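Local coordinates for DegT/DnrJ/EryC1/StrS aminotransferase (Brucella abortus 2308, PDB 4QGR), which binds pyridoxal 5'-phosphate and probably works as a transaminase of the DegT/DnrJ/EryC1/StrS family, at residues A[151-156]-A[167-172]; A[122-127]-A[157-162]; A[103-108]-A[134-139]; A[83-88]-A[97-102]. All coordinates share one frame; numbering follows the deposited sequence.

How the contacts relate
Contacts 1, 2 and 4 are buried; 2 and 4 are mainly aliphatic, while contact 1 adds a buried tyrosine-glutamate pair to its isoleucines. Contact 3 lies at the surface and is held by a salt bridge. Helix 153-163 serves both contact 1, where it meets strand 166-170, and contact 2, where it meets helix 120-133; the two touch through Ile167 CD1 and Ala160 CB, 3.6 Å apart. Contacts 3 and 4 meet within one sheet: strand 83-88 of contact 4 runs between the two strands of contact 3. Phe86 links contact 4 to contact 2 from the other face of its strand. Among the four, contact 1 alone reaches the cofactor, through Asp170 and Ala172.

Contact 1 of 4, residues A[151-156]-A[167-172]; sequences ASYNRI and IIEDAA. With PLP (pyridoxal-5'-phosphate), chain E.
A buried helix-on-strand contact joins the first turn of helix 153-163 to strand 166-170, with Tyr153 and Ile156 set against Glu169 and Ile167. The phenol end of Tyr153 crosses the Glu169 side chain at about a right angle, its OH 3.1 Å from Glu169 CG. A chi1 of 169° swings the Glu169 chain away from its own N, and, extended beyond CG, it passes the hydroxyl with its methylene; ring and carboxylate planes stand 58° apart. No hydrogen bond joins this pair: Tyr153 OH bonds to Asp145 OD1, while the Glu169 carboxylate takes the backbone N-H groups of Phe187 and Gly185. One turn along the helix, Ile156 CG2 meets Ile167 CD1 at 4.2 Å. Together these elements form the second half of the beta-alpha-beta unit made by strand 137-141, helix 153-163 and strand 166-170, and the strand's end carries the cofactor residues. There Asp170 OD2 lies 2.7 Å from N1 of pyridoxal-5'-phosphate, which would be expected to stabilise a protonated pyridine ring, as in related PLP enzymes. Asp170 OD1 accepts from Ala172 N at 3.1 Å in an Asx turn, and Ala172 CB comes within 3.2 Å of PLP C2.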
loop_
_atom_site.group_PDB
_atom_site.type_symbol
_atom_site.label_atom_id
_atom_site.label_comp_id
_atom_site.label_asym_id
_atom_site.label_seq_id
_atom_site.Cartn_x
_atom_site.Cartn_y
_atom_site.Cartn_z
ATOM N N ALA A 151 -10.540 -17.009 16.739
ATOM C CA ALA A 151 -11.885 -17.456 16.348
ATOM C C ALA A 151 -11.989 -18.993 16.417
ATOM O O ALA A 151 -10.990 -19.709 16.644
ATOM C CB ALA A 151 -12.211 -16.952 14.944
ATOM N N SER A 152 -13.184 -19.508 16.162
ATOM C CA SER A 152 -13.443 -20.935 16.369
ATOM C C SER A 152 -13.127 -21.752 15.149
ATOM O O SER A 152 -14.040 -22.181 14.458
ATOM C CB SER A 152 -14.877 -21.159 16.804
ATOM O OG SER A 152 -15.024 -20.636 18.106
ATOM N N TYR A 153 -11.841 -21.935 14.859
ATOM C CA TYR A 153 -11.427 -22.441 13.544
ATOM C C TYR A 153 -11.838 -23.890 13.263
ATOM O O TYR A 153 -12.048 -24.222 12.089
ATOM C CB TYR A 153 -9.904 -22.236 13.303
ATOM C CG TYR A 153 -9.662 -20.767 13.101
ATOM C CD1 TYR A 153 -10.014 -20.163 11.889
ATOM C CD2 TYR A 153 -9.153 -19.973 14.113
ATOM C CE1 TYR A 153 -9.860 -18.798 11.684
ATOM C CE2 TYR A 153 -9.003 -18.594 13.916
ATOM C CZ TYR A 153 -9.376 -18.023 12.703
ATOM O OH TYR A 153 -9.299 -16.645 12.460
ATOM N N ASN A 154 -11.975 -24.723 14.284
ATOM C CA ASN A 154 -12.364 -26.130 13.984
ATOM C C ASN A 154 -13.767 -26.189 13.444
ATOM O O ASN A 154 -13.994 -26.795 12.407
ATOM C CB ASN A 154 -12.219 -27.034 15.180
ATOM C CG ASN A 154 -10.815 -27.029 15.716
ATOM O OD1 ASN A 154 -9.838 -26.796 14.985
ATOM N ND2 ASN A 154 -10.702 -27.205 17.008
ATOM N N ARG A 155 -14.708 -25.525 14.110
ATOM C CA ARG A 155 -16.076 -25.526 13.615
ATOM C C ARG A 155 -16.236 -24.753 12.281
ATOM O O ARG A 155 -17.028 -25.149 11.402
ATOM C CB ARG A 155 -17.019 -25.024 14.680
ATOM C CG ARG A 155 -16.958 -25.919 15.925
ATOM C CD ARG A 155 -17.835 -25.422 17.043
ATOM N NE ARG A 155 -19.225 -25.633 16.662
ATOM C CZ ARG A 155 -20.243 -24.900 17.090
ATOM N NH1 ARG A 155 -20.044 -23.895 17.932
ATOM N NH2 ARG A 155 -21.465 -25.184 16.656
ATOM N N ILE A 156 -15.511 -23.642 12.138
ATOM C CA ILE A 156 -15.530 -22.892 10.888
ATOM C C ILE A 156 -14.982 -23.714 9.721
ATOM O O ILE A 156 -15.561 -23.737 8.633
ATOM C CB ILE A 156 -14.765 -21.548 11.038
ATOM C CG1 ILE A 156 -15.504 -20.642 12.007
ATOM C CG2 ILE A 156 -14.673 -20.808 9.711
ATOM C CD1 ILE A 156 -14.741 -19.395 12.317
ATOM N N ILE A 167 -10.531 -20.208 3.455
ATOM C CA ILE A 167 -10.541 -19.485 4.715
ATOM C C ILE A 167 -9.321 -18.636 4.840
ATOM O O ILE A 167 -8.188 -19.131 4.785
ATOM C CB ILE A 167 -10.603 -20.423 5.948
ATOM C CG1 ILE A 167 -11.899 -21.235 5.916
ATOM C CG2 ILE A 167 -10.517 -19.637 7.223
ATOM C CD1 ILE A 167 -11.916 -22.332 6.927
ATOM N N ILE A 168 -9.569 -17.336 5.029
ATOM C CA ILE A 168 -8.516 -16.364 5.288
ATOM C C ILE A 168 -8.654 -15.942 6.753
ATOM O O ILE A 168 -9.693 -15.365 7.153
ATOM C CB ILE A 168 -8.641 -15.110 4.420
ATOM C CG1 ILE A 168 -8.576 -15.447 2.933
ATOM C CG2 ILE A 168 -7.560 -14.109 4.844
ATOM C CD1 ILE A 168 -9.068 -14.324 2.025
ATOM N N GLU A 169 -7.638 -16.221 7.546
ATOM C CA GLU A 169 -7.675 -15.811 8.968
ATOM C C GLU A 169 -7.268 -14.337 9.026
ATOM O O GLU A 169 -6.165 -14.015 8.629
ATOM C CB GLU A 169 -6.692 -16.626 9.802
ATOM C CG GLU A 169 -6.492 -16.066 11.216
ATOM C CD GLU A 169 -5.501 -16.811 12.068
ATOM O OE1 GLU A 169 -4.724 -17.577 11.476
ATOM O OE2 GLU A 169 -5.518 -16.634 13.338
ATOM N N ASP A 170 -8.161 -13.444 9.451
ATOM C CA ASP A 170 -7.787 -12.045 9.686
ATOM C C ASP A 170 -7.184 -11.954 11.123
ATOM O O ASP A 170 -7.890 -11.778 12.095
ATOM C CB ASP A 170 -8.932 -11.074 9.464
ATOM C CG ASP A 170 -8.517 -9.617 9.609
ATOM O OD1 ASP A 170 -7.317 -9.380 9.961
ATOM O OD2 ASP A 170 -9.369 -8.711 9.386
ATOM N N ALA A 171 -5.867 -12.087 11.191
ATOM C CA ALA A 171 -5.081 -12.059 12.414
ATOM C C ALA A 171 -4.413 -10.666 12.578
ATOM O O ALA A 171 -3.350 -10.536 13.221
ATOM C CB ALA A 171 -4.048 -13.167 12.370
ATOM N N ALA A 172 -5.063 -9.614 12.065
ATOM C CA ALA A 172 -4.579 -8.248 12.236
ATOM C C ALA A 172 -4.284 -7.990 13.693
ATOM O O ALA A 172 -3.325 -7.270 14.013
ATOM C CB ALA A 172 -5.604 -7.239 11.746
HETATM N N1 PLP E . -8.308 -6.340 9.957
HETATM C C2 PLP E . -8.526 -5.993 11.239
HETATM C C2A PLP E . -9.322 -6.871 12.175
HETATM C C3 PLP E . -7.881 -4.752 11.751
HETATM O O3 PLP E . -8.048 -4.432 13.028
HETATM C C4 PLP E . -7.156 -3.886 10.784
HETATM C C4A PLP E . -6.388 -2.654 11.075
HETATM O O4A PLP E . -5.722 -2.524 12.082
HETATM C C5 PLP E . -7.014 -4.388 9.411
HETATM C C6 PLP E . -7.610 -5.606 9.075
HETATM C C5A PLP E . -6.268 -3.583 8.369
HETATM O O4P PLP E . -4.865 -3.494 8.653
HETATM P P PLP E . -4.026 -2.193 8.218
HETATM O O1P PLP E . -2.549 -2.561 8.331
HETATM O O2P PLP E . -4.483 -1.781 6.842
HETATM O O3P PLP E . -4.431 -1.192 9.312
#

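Contact 2 of 4, residues A[122-127]-A[157-162]; sequences QLEAAI and TAIAER
Ile159 is the main residue of this contact: it projects from helix 153-163 between Leu123, Glu124 and Ile127 of helix 120-133, and it loses far more surface here than any of them. The two helices pack side by side on one face of the large, mostly parallel sheet of the PLP-dependent aminotransferase fold. Over these short segments their axes approach to 10.4 Å and run nearly parallel, with a signed crossing angle of -20°. The closest backbone approach is between Glu124 and Ile159, whose CA atoms are 6.5 Å apart.

The two branches of Ile159 meet different residues. A chi1 of -72° turns the longer branch, CG1, away from the carbonyl carbon and out to CD1, which meets Glu124 CB at 3.9 Å and Leu123 CD2 at 4.0 Å. Glu124, next in surface lost, lies along the exposed border of the interface. Its extended chain carries OE2 to 3.7 Å from Ile159 CG1, a van der Waals approach in which the aliphatic branch lies beside the carboxylate. No hydrogen bond crosses between the segments, so the match depends on the fit of the side chains.

Deeper toward the sheet, Leu123 and Ile127 also touch Phe86 of strand 83-88, and Leu123 meets Ile156 one turn before Ile159. This ties the helix pair to the layer beneath it. The shorter branch of Ile159 makes the tightest carbon pair of the interface: its CG2 lies 3.5 Å from Ile127 CD1, closer than usual van der Waals contact.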
loop_
_atom_site.group_PDB
_atom_site.type_symbol
_atom_site.label_atom_id
_atom_site.label_comp_id
_atom_site.label_asym_id
_atom_site.label_seq_id
_atom_site.Cartn_x
_atom_site.Cartn_y
_atom_site.Cartn_z
ATOM N N GLN A 122 -24.606 -19.377 12.657
ATOM C CA GLN A 122 -25.154 -18.407 11.719
ATOM C C GLN A 122 -24.357 -18.345 10.421
ATOM O O GLN A 122 -24.939 -18.148 9.380
ATOM C CB GLN A 122 -25.283 -17.025 12.347
ATOM C CG GLN A 122 -26.310 -16.193 11.582
ATOM C CD GLN A 122 -26.333 -14.734 11.935
ATOM O OE1 GLN A 122 -25.294 -14.134 12.265
ATOM N NE2 GLN A 122 -27.494 -14.127 11.792
ATOM N N LEU A 123 -23.041 -18.547 10.475
ATOM C CA LEU A 123 -22.238 -18.714 9.275
ATOM C C LEU A 123 -22.827 -19.828 8.385
ATOM O O LEU A 123 -23.006 -19.656 7.167
ATOM C CB LEU A 123 -20.815 -19.083 9.640
ATOM C CG LEU A 123 -19.866 -19.530 8.556
ATOM C CD1 LEU A 123 -19.695 -18.448 7.504
ATOM C CD2 LEU A 123 -18.490 -20.013 9.063
ATOM N N GLU A 124 -23.067 -20.972 8.993
ATOM C CA GLU A 124 -23.641 -22.102 8.280
ATOM C C GLU A 124 -24.973 -21.736 7.608
ATOM O O GLU A 124 -25.224 -22.066 6.432
ATOM C CB GLU A 124 -23.778 -23.312 9.247
ATOM C CG GLU A 124 -24.129 -24.619 8.537
ATOM C CD GLU A 124 -23.840 -25.846 9.399
ATOM O OE1 GLU A 124 -24.410 -25.967 10.502
ATOM O OE2 GLU A 124 -23.023 -26.690 8.989
ATOM N N ALA A 125 -25.831 -21.073 8.359
ATOM C CA ALA A 125 -27.138 -20.613 7.832
ATOM C C ALA A 125 -27.004 -19.604 6.694
ATOM O O ALA A 125 -27.799 -19.648 5.740
ATOM C CB ALA A 125 -27.960 -20.033 8.932
ATOM N N ALA A 126 -26.007 -18.736 6.791
ATOM C CA ALA A 126 -25.743 -17.706 5.798
ATOM C C ALA A 126 -25.300 -18.349 4.487
ATOM O O ALA A 126 -25.761 -17.960 3.411
ATOM C CB ALA A 126 -24.675 -16.735 6.303
ATOM N N ILE A 127 -24.435 -19.364 4.578
ATOM C CA ILE A 127 -23.959 -20.059 3.390
ATOM C C ILE A 127 -25.139 -20.781 2.737
ATOM O O ILE A 127 -25.324 -20.699 1.516
ATOM C CB ILE A 127 -22.865 -21.058 3.722
ATOM C CG1 ILE A 127 -21.595 -20.316 4.120
ATOM C CG2 ILE A 127 -22.638 -22.003 2.547
ATOM C CD1 ILE A 127 -20.601 -21.138 4.871
ATOM N N THR A 157 -13.881 -24.428 9.953
ATOM C CA THR A 157 -13.298 -25.244 8.914
ATOM C C THR A 157 -14.220 -26.431 8.594
ATOM O O THR A 157 -14.355 -26.811 7.401
ATOM C CB THR A 157 -11.893 -25.707 9.358
ATOM O OG1 THR A 157 -11.158 -24.540 9.749
ATOM C CG2 THR A 157 -11.160 -26.493 8.250
ATOM N N ALA A 158 -14.880 -26.994 9.602
ATOM C CA ALA A 158 -15.830 -28.076 9.310
ATOM C C ALA A 158 -16.899 -27.602 8.301
ATOM O O ALA A 158 -17.247 -28.312 7.370
ATOM C CB ALA A 158 -16.499 -28.601 10.565
ATOM N N ILE A 159 -17.356 -26.359 8.458
ATOM C CA ILE A 159 -18.308 -25.797 7.515
ATOM C C ILE A 159 -17.701 -25.610 6.122
ATOM O O ILE A 159 -18.281 -25.990 5.102
ATOM C CB ILE A 159 -18.887 -24.464 8.061
ATOM C CG1 ILE A 159 -19.832 -24.748 9.219
ATOM C CG2 ILE A 159 -19.660 -23.755 6.965
ATOM C CD1 ILE A 159 -20.023 -23.581 10.135
ATOM N N ALA A 160 -16.515 -25.056 6.070
ATOM C CA ALA A 160 -15.755 -24.881 4.835
ATOM C C ALA A 160 -15.442 -26.175 4.100
ATOM O O ALA A 160 -15.312 -26.191 2.870
ATOM C CB ALA A 160 -14.455 -24.153 5.163
ATOM N N GLU A 161 -15.268 -27.259 4.839
ATOM C CA GLU A 161 -14.935 -28.552 4.259
ATOM C C GLU A 161 -16.058 -29.083 3.364
ATOM O O GLU A 161 -15.800 -29.741 2.372
ATOM C CB GLU A 161 -14.635 -29.570 5.385
ATOM C CG GLU A 161 -13.268 -29.362 5.974
ATOM C CD GLU A 161 -13.038 -30.106 7.272
ATOM O OE1 GLU A 161 -13.909 -30.873 7.717
ATOM O OE2 GLU A 161 -11.939 -29.913 7.841
ATOM N N ARG A 162 -17.293 -28.826 3.761
ATOM C CA ARG A 162 -18.471 -29.326 3.086
ATOM C C ARG A 162 -18.603 -28.537 1.824
ATOM O O ARG A 162 -18.785 -29.082 0.748
ATOM C CB ARG A 162 -19.723 -29.127 3.997
ATOM C CG ARG A 162 -21.083 -29.501 3.431
ATOM C CD ARG A 162 -21.079 -30.830 2.700
ATOM N NE ARG A 162 -20.776 -31.994 3.557
ATOM C CZ ARG A 162 -21.644 -32.594 4.374
ATOM N NH1 ARG A 162 -21.266 -33.633 5.092
ATOM N NH2 ARG A 162 -22.895 -32.157 4.498
#

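Contact 3 of 4, residues A[103-108]-A[134-139]; sequences GAEPVF and GRLEPK
The electrostatic part of this surface contact is a two-pronged salt bridge between Arg135 and Glu105. Arg135 meets the carboxylate end-on, NH1 bonding to Glu105 OE2 at 2.8 Å and NH2 to Glu105 OE1 at 3.0 Å. Both bonds are nearly straight, with N-H...O angles of 174° and 170°, and both oxygens lie close to the guanidinium plane. The carboxylate is turned 38° from that plane: OE1 is met on its syn side, somewhat out of the carboxylate plane, and OE2 from above it. A bend at chi3 brings the arginine end round to this acid, and NE makes a second salt bridge, to Glu133.

Van der Waals contact comes from Leu136: its CD1 methyl sits beside the glutamate side chain, 3.9 Å from Glu105 CB and 3.6 Å from Glu105 OE1. Leu136 CG also sits 3.8 Å above the guanidinium plane, offset toward its rim.

Arg135 and Leu136 belong to the link from helix 120-133 to strand 137-141, while Glu105 begins strand 105-109. Strand 83-88 lies between those two strands in the sheet, and the side-chain bridge spans it at the end where all three begin.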
loop_
_atom_site.group_PDB
_atom_site.type_symbol
_atom_site.label_atom_id
_atom_site.label_comp_id
_atom_site.label_asym_id
_atom_site.label_seq_id
_atom_site.Cartn_x
_atom_site.Cartn_y
_atom_site.Cartn_z
ATOM N N GLY A 103 -14.679 -7.004 -6.284
ATOM C CA GLY A 103 -15.896 -7.131 -7.057
ATOM C C GLY A 103 -16.846 -8.207 -6.549
ATOM O O GLY A 103 -17.919 -8.383 -7.135
ATOM N N ALA A 104 -16.471 -8.904 -5.477
ATOM C CA ALA A 104 -17.305 -9.896 -4.796
ATOM C C ALA A 104 -18.218 -9.165 -3.826
ATOM O O ALA A 104 -18.162 -7.935 -3.729
ATOM C CB ALA A 104 -16.445 -10.944 -4.085
ATOM N N GLU A 105 -19.095 -9.898 -3.141
ATOM C CA GLU A 105 -19.981 -9.295 -2.144
ATOM C C GLU A 105 -19.702 -9.893 -0.794
ATOM O O GLU A 105 -19.619 -11.094 -0.659
ATOM C CB GLU A 105 -21.464 -9.517 -2.431
ATOM C CG GLU A 105 -21.967 -8.906 -3.708
ATOM C CD GLU A 105 -23.478 -8.842 -3.756
ATOM O OE1 GLU A 105 -24.170 -9.071 -2.735
ATOM O OE2 GLU A 105 -24.000 -8.602 -4.841
ATOM N N PRO A 106 -19.514 -9.053 0.205
ATOM C CA PRO A 106 -19.520 -9.577 1.557
ATOM C C PRO A 106 -20.916 -9.985 1.980
ATOM O O PRO A 106 -21.933 -9.429 1.500
ATOM C CB PRO A 106 -19.010 -8.406 2.400
ATOM C CG PRO A 106 -19.442 -7.190 1.630
ATOM C CD PRO A 106 -19.371 -7.589 0.164
ATOM N N VAL A 107 -20.984 -11.035 2.785
ATOM C CA VAL A 107 -22.231 -11.428 3.436
ATOM C C VAL A 107 -21.936 -11.391 4.921
ATOM O O VAL A 107 -21.019 -12.087 5.396
ATOM C CB VAL A 107 -22.714 -12.841 3.014
ATOM C CG1 VAL A 107 -23.994 -13.173 3.759
ATOM C CG2 VAL A 107 -22.841 -12.948 1.503
ATOM N N PHE A 108 -22.666 -10.561 5.663
ATOM C CA PHE A 108 -22.375 -10.319 7.077
ATOM C C PHE A 108 -22.953 -11.302 8.087
ATOM O O PHE A 108 -24.106 -11.651 8.019
ATOM C CB PHE A 108 -22.812 -8.907 7.482
ATOM C CG PHE A 108 -22.006 -7.806 6.841
ATOM C CD1 PHE A 108 -20.686 -7.593 7.192
ATOM C CD2 PHE A 108 -22.617 -6.917 5.968
ATOM C CE1 PHE A 108 -19.948 -6.574 6.618
ATOM C CE2 PHE A 108 -21.899 -5.871 5.419
ATOM C CZ PHE A 108 -20.551 -5.703 5.755
ATOM N N GLY A 134 -29.197 -18.457 -4.931
ATOM C CA GLY A 134 -28.650 -18.829 -6.244
ATOM C C GLY A 134 -28.161 -17.706 -7.135
ATOM O O GLY A 134 -28.039 -17.877 -8.344
ATOM N N ARG A 135 -27.880 -16.560 -6.524
ATOM C CA ARG A 135 -27.414 -15.392 -7.229
ATOM C C ARG A 135 -25.877 -15.241 -7.144
ATOM O O ARG A 135 -25.269 -14.727 -8.065
ATOM C CB ARG A 135 -28.128 -14.194 -6.615
ATOM C CG ARG A 135 -27.645 -12.834 -6.959
ATOM C CD ARG A 135 -28.519 -11.746 -6.317
ATOM N NE ARG A 135 -28.118 -11.380 -4.957
ATOM C CZ ARG A 135 -27.023 -10.682 -4.639
ATOM N NH1 ARG A 135 -26.191 -10.216 -5.568
ATOM N NH2 ARG A 135 -26.806 -10.406 -3.370
ATOM N N LEU A 136 -25.285 -15.634 -6.012
ATOM C CA LEU A 136 -23.832 -15.636 -5.808
ATOM C C LEU A 136 -23.341 -17.025 -5.428
ATOM O O LEU A 136 -24.105 -17.852 -4.903
ATOM C CB LEU A 136 -23.454 -14.713 -4.664
ATOM C CG LEU A 136 -23.887 -13.251 -4.736
ATOM C CD1 LEU A 136 -23.655 -12.593 -3.388
ATOM C CD2 LEU A 136 -23.121 -12.541 -5.840
ATOM N N GLU A 137 -22.088 -17.296 -5.717
ATOM C CA GLU A 137 -21.475 -18.563 -5.339
ATOM C C GLU A 137 -20.632 -18.325 -4.087
ATOM O O GLU A 137 -19.758 -17.464 -4.095
ATOM C CB GLU A 137 -20.560 -19.063 -6.447
ATOM C CG GLU A 137 -20.089 -20.496 -6.202
ATOM C CD GLU A 137 -19.067 -20.977 -7.209
ATOM O OE1 GLU A 137 -18.937 -20.388 -8.329
ATOM O OE2 GLU A 137 -18.394 -21.969 -6.863
ATOM N N PRO A 138 -20.899 -19.073 -3.008
ATOM C CA PRO A 138 -19.994 -18.978 -1.858
ATOM C C PRO A 138 -18.578 -19.356 -2.240
ATOM O O PRO A 138 -18.353 -20.405 -2.899
ATOM C CB PRO A 138 -20.572 -19.996 -0.854
ATOM C CG PRO A 138 -21.914 -20.343 -1.357
ATOM C CD PRO A 138 -21.938 -20.100 -2.821
ATOM N N LYS A 139 -17.624 -18.506 -1.878
ATOM C CA LYS A 139 -16.212 -18.800 -2.161
ATOM C C LYS A 139 -15.284 -18.796 -0.958
ATOM O O LYS A 139 -14.329 -19.567 -0.933
ATOM C CB LYS A 139 -15.655 -17.826 -3.185
ATOM C CG LYS A 139 -16.141 -18.078 -4.587
ATOM C CD LYS A 139 -15.502 -19.309 -5.200
ATOM C CE LYS A 139 -15.840 -19.301 -6.679
ATOM N NZ LYS A 139 -15.048 -20.294 -7.456
#

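Contact 4 of 4, residues A[83-88]-A[97-102]; sequences HAVFVP and EVVALV
Val99 of helix 94-101 packs against Val85 and Val87 of strand 83-88, and the contact can be traced outward along its side chain. At the root, the backbones come closest between Val85 and Val99, with CA atoms 6.8 Å apart, and the Val99 CB is directed at the strand. There the side chain forks. The methyl opposite the backbone N, CG1 (chi1 175°), reaches Val85 CB at 3.7 Å and Val85 CG2 at 3.8 Å. The other methyl, CG2, meets Val85 CG1 and Val85 CB, each at 3.7 Å, and extends along the strand to Val87 CG1, 4.4 Å away. Val85 is thus straddled by both branches, whereas Val87 is touched by one. No hydrogen bond crosses between the segments.

Pro106 of the following strand also packs on Val99. Glu97, on another side of the helix, bonds to His227 and to the backbone N of Gly240, both of the second subunit. On the opposite face of strand 83-88, Phe86 points to helix 120-133, so the strand has helices on both sides. Helix 94-101 leads from strand 83-88 to its parallel neighbour 105-109, so the contact is the helix-on-strand packing of a beta-alpha-beta crossover in the three-layer alpha/beta/alpha architecture of PLP-dependent aminotransferases.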
loop_
_atom_site.group_PDB
_atom_site.type_symbol
_atom_site.label_atom_id
_atom_site.label_comp_id
_atom_site.label_asym_id
_atom_site.label_seq_id
_atom_site.Cartn_x
_atom_site.Cartn_y
_atom_site.Cartn_z
ATOM N N HIS A 83 -19.377 -13.702 -6.646
ATOM C CA HIS A 83 -18.901 -14.492 -5.532
ATOM C C HIS A 83 -19.230 -13.872 -4.185
ATOM O O HIS A 83 -19.212 -12.632 -4.034
ATOM C CB HIS A 83 -17.397 -14.708 -5.625
ATOM C CG HIS A 83 -16.975 -15.401 -6.871
ATOM N ND1 HIS A 83 -15.740 -15.219 -7.441
ATOM C CD2 HIS A 83 -17.658 -16.231 -7.703
ATOM C CE1 HIS A 83 -15.651 -15.946 -8.544
ATOM N NE2 HIS A 83 -16.808 -16.565 -8.724
ATOM N N ALA A 84 -19.553 -14.748 -3.228
ATOM C CA ALA A 84 -19.862 -14.346 -1.861
ATOM C C ALA A 84 -18.714 -14.686 -0.903
ATOM O O ALA A 84 -18.132 -15.786 -0.968
ATOM C CB ALA A 84 -21.122 -15.010 -1.387
ATOM N N VAL A 85 -18.402 -13.754 -0.022
ATOM C CA VAL A 85 -17.378 -13.974 1.043
ATOM C C VAL A 85 -18.008 -13.610 2.389
ATOM O O VAL A 85 -18.587 -12.502 2.569
ATOM C CB VAL A 85 -16.097 -13.150 0.812
ATOM C CG1 VAL A 85 -15.099 -13.355 1.942
ATOM C CG2 VAL A 85 -15.461 -13.418 -0.546
ATOM N N PHE A 86 -17.952 -14.542 3.339
ATOM C CA PHE A 86 -18.654 -14.425 4.635
ATOM C C PHE A 86 -17.726 -13.823 5.666
ATOM O O PHE A 86 -16.618 -14.339 5.853
ATOM C CB PHE A 86 -19.184 -15.827 5.063
ATOM C CG PHE A 86 -20.117 -16.387 4.048
ATOM C CD1 PHE A 86 -19.607 -17.044 2.914
ATOM C CD2 PHE A 86 -21.462 -16.078 4.087
ATOM C CE1 PHE A 86 -20.417 -17.479 1.927
ATOM C CE2 PHE A 86 -22.306 -16.538 3.099
ATOM C CZ PHE A 86 -21.800 -17.220 2.007
ATOM N N VAL A 87 -18.155 -12.703 6.255
ATOM C CA VAL A 87 -17.322 -11.870 7.151
ATOM C C VAL A 87 -18.142 -11.387 8.338
ATOM O O VAL A 87 -19.395 -11.294 8.264
ATOM C CB VAL A 87 -16.695 -10.660 6.385
ATOM C CG1 VAL A 87 -15.986 -11.161 5.141
ATOM C CG2 VAL A 87 -17.744 -9.641 5.959
ATOM N N PRO A 88 -17.456 -11.074 9.461
ATOM C CA PRO A 88 -18.204 -10.385 10.509
ATOM C C PRO A 88 -18.507 -8.942 10.138
ATOM O O PRO A 88 -17.845 -8.354 9.291
ATOM C CB PRO A 88 -17.244 -10.421 11.711
ATOM C CG PRO A 88 -16.070 -11.227 11.293
ATOM C CD PRO A 88 -16.031 -11.218 9.809
ATOM N N GLU A 97 -14.285 -4.614 3.235
ATOM C CA GLU A 97 -13.984 -3.728 2.153
ATOM C C GLU A 97 -13.227 -4.403 1.021
ATOM O O GLU A 97 -13.535 -4.148 -0.153
ATOM C CB GLU A 97 -13.179 -2.557 2.683
ATOM C CG GLU A 97 -12.734 -1.559 1.623
ATOM C CD GLU A 97 -11.821 -0.510 2.263
ATOM O OE1 GLU A 97 -10.739 -0.890 2.742
ATOM O OE2 GLU A 97 -12.260 0.680 2.357
ATOM N N VAL A 98 -12.266 -5.266 1.362
ATOM C CA VAL A 98 -11.456 -5.930 0.338
ATOM C C VAL A 98 -12.304 -6.837 -0.564
ATOM O O VAL A 98 -12.015 -6.973 -1.764
ATOM C CB VAL A 98 -10.248 -6.709 0.887
ATOM C CG1 VAL A 98 -9.300 -5.765 1.611
ATOM C CG2 VAL A 98 -10.670 -7.888 1.768
ATOM N N VAL A 99 -13.378 -7.376 0.004
ATOM C CA VAL A 99 -14.293 -8.236 -0.726
ATOM C C VAL A 99 -15.005 -7.436 -1.832
ATOM O O VAL A 99 -15.004 -7.837 -2.990
ATOM C CB VAL A 99 -15.289 -8.912 0.242
ATOM C CG1 VAL A 99 -16.345 -9.716 -0.520
ATOM C CG2 VAL A 99 -14.595 -9.767 1.257
ATOM N N ALA A 100 -15.566 -6.269 -1.478
ATOM C CA ALA A 100 -16.110 -5.322 -2.451
ATOM C C ALA A 100 -15.116 -4.807 -3.470
ATOM O O ALA A 100 -15.425 -4.677 -4.674
ATOM C CB ALA A 100 -16.771 -4.167 -1.711
ATOM N N LEU A 101 -13.928 -4.478 -3.004
ATOM C CA LEU A 101 -12.872 -3.988 -3.871
ATOM C C LEU A 101 -12.591 -4.940 -5.013
ATOM O O LEU A 101 -12.513 -4.492 -6.167
ATOM C CB LEU A 101 -11.611 -3.718 -3.071
ATOM C CG LEU A 101 -10.545 -2.969 -3.856
ATOM C CD1 LEU A 101 -10.924 -1.507 -3.950
ATOM C CD2 LEU A 101 -9.196 -3.088 -3.161
ATOM N N VAL A 102 -12.522 -6.248 -4.729
ATOM C CA VAL A 102 -12.297 -7.244 -5.814
ATOM C C VAL A 102 -13.539 -7.580 -6.642
ATOM O O VAL A 102 -13.465 -8.385 -7.579
ATOM C CB VAL A 102 -11.608 -8.533 -5.340
ATOM C CG1 VAL A 102 -10.252 -8.206 -4.724
ATOM C CG2 VAL A 102 -12.476 -9.374 -4.389
#